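Local coordinates for protein esterase (Pseudomonas putida, PDB 1ZOI) that is a stereoselective esterase of the alpha/beta hydrolase fold that probably hydrolyses esters en route to D-beta-acetylthioisobutyric acid, at residues V104-M107 / A108-E112. Numbering follows the deposited sequence.
Sequences VRYM and ARHPE. Unlike the reference sequence in segment 108-112: Glu112 (reference Ala).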
# COMPACT_ATOMS: atom_id res chain seq x y z
N VAL A 104 -25.24 -12.97 4.55
CA VAL A 104 -26.40 -13.52 5.24
C VAL A 104 -26.99 -12.54 6.26
O VAL A 104 -28.22 -12.40 6.35
CB VAL A 104 -26.02 -14.85 5.94
CG1 VAL A 104 -27.15 -15.33 6.82
CG2 VAL A 104 -25.72 -15.91 4.88
N ARG A 105 -26.15 -11.85 7.02
CA ARG A 105 -26.65 -10.90 8.01
C ARG A 105 -27.30 -9.72 7.28
O ARG A 105 -28.30 -9.17 7.74
CB ARG A 105 -25.52 -10.43 8.93
CG ARG A 105 -25.92 -9.42 10.02
CD ARG A 105 -27.12 -9.88 10.86
NE ARG A 105 -26.93 -11.20 11.47
CZ ARG A 105 -26.33 -11.44 12.63
NH1 ARG A 105 -25.83 -10.44 13.36
NH2 ARG A 105 -26.23 -12.68 13.08
N TYR A 106 -26.73 -9.33 6.14
CA TYR A 106 -27.28 -8.22 5.37
C TYR A 106 -28.69 -8.55 4.88
O TYR A 106 -29.61 -7.74 5.02
CB TYR A 106 -26.41 -7.91 4.15
CG TYR A 106 -27.03 -6.88 3.24
CD1 TYR A 106 -27.19 -5.56 3.66
CD2 TYR A 106 -27.50 -7.24 1.97
CE1 TYR A 106 -27.80 -4.62 2.84
CE2 TYR A 106 -28.11 -6.30 1.14
CZ TYR A 106 -28.25 -4.99 1.58
OH TYR A 106 -28.85 -4.05 0.77
N MET A 107 -28.84 -9.72 4.28
CA MET A 107 -30.12 -10.17 3.74
C MET A 107 -31.16 -10.34 4.83
O MET A 107 -32.36 -10.35 4.55
CB MET A 107 -29.94 -11.49 2.99
CG MET A 107 -28.99 -11.39 1.81
SD MET A 107 -28.72 -12.95 0.97
CE MET A 107 -27.89 -13.88 2.21
N ALA A 108 -30.69 -10.47 6.07
CA ALA A 108 -31.58 -10.65 7.20
C ALA A 108 -32.04 -9.32 7.83
O ALA A 108 -33.23 -9.13 8.05
CB ALA A 108 -30.91 -11.52 8.25
N ARG A 109 -31.12 -8.40 8.12
CA ARG A 109 -31.58 -7.15 8.71
C ARG A 109 -31.95 -6.05 7.72
O ARG A 109 -32.42 -4.99 8.12
CB ARG A 109 -30.60 -6.62 9.77
CG ARG A 109 -29.15 -6.44 9.37
CD ARG A 109 -28.29 -6.19 10.62
NE ARG A 109 -28.33 -4.80 11.10
CZ ARG A 109 -28.54 -4.44 12.37
NH1 ARG A 109 -28.75 -5.35 13.30
NH2 ARG A 109 -28.52 -3.15 12.70
N HIS A 110 -31.76 -6.31 6.43
CA HIS A 110 -32.11 -5.34 5.40
C HIS A 110 -33.00 -5.97 4.33
O HIS A 110 -32.65 -5.99 3.15
CB HIS A 110 -30.84 -4.75 4.78
CG HIS A 110 -30.10 -3.83 5.69
ND1 HIS A 110 -30.56 -2.57 6.00
CD2 HIS A 110 -28.98 -4.01 6.42
CE1 HIS A 110 -29.74 -2.01 6.88
NE2 HIS A 110 -28.77 -2.87 7.15
N PRO A 111 -34.17 -6.47 4.74
CA PRO A 111 -35.13 -7.11 3.83
C PRO A 111 -35.69 -6.18 2.75
O PRO A 111 -36.18 -6.66 1.72
CB PRO A 111 -36.20 -7.63 4.77
CG PRO A 111 -36.21 -6.59 5.85
CD PRO A 111 -34.73 -6.39 6.10
N GLU A 112 -35.64 -4.87 2.99
CA GLU A 112 -36.16 -3.91 2.02
C GLU A 112 -35.46 -4.08 0.67
O GLU A 112 -36.02 -3.75 -0.38
CB GLU A 112 -35.97 -2.47 2.52
CG GLU A 112 -34.53 -2.03 2.72
CD GLU A 112 -33.92 -2.55 4.01
OE1 GLU A 112 -32.72 -2.29 4.24
OE2 GLU A 112 -34.64 -3.20 4.80
O HOH W 1 -30.36 -1.96 2.00
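Tyr106 brings CD1 and CE1 against His110 one turn later, CE1 lying 3.6 Å from His110 CB and CD1 3.6 Å from His110 CD2. The rings are nearly parallel, 30° between planes, but with centroids 5.3 Å apart they are displaced too far for a full stack. His110 is the first residue to leave helical geometry, yet its N still donates to Tyr106 O (2.9 Å), continuing the i to i+4 pattern. Its imidazole suits this helix end because both nitrogens meet carboxylates, which would favour a positively charged ring: ND1 donates in the ring plane to the syn lone pair of Glu112 OE1 (2.8 Å), and NE2 bonds Asp77. A water donates to Tyr106 OH and, over a longer distance, to Glu112 OE1, while Asp113 also bonds the hydroxyl. Arg105 and Arg109 touch through their CD methylenes, 3.9 Å apart; Arg109 CG, set between its backbone N and carbonyl carbon (chi1 54°), rests on Arg105 O. Carboxylates probably offset their like charges: Asp73 pairs with both, Asp211 with Arg105 and Asp77 with Arg109. Helix 98-109 packs Tyr106 on helix 72-86, which His110, just past the end, also touches; Val104 meets helix 209-214 and, with Met107, strand 118-121.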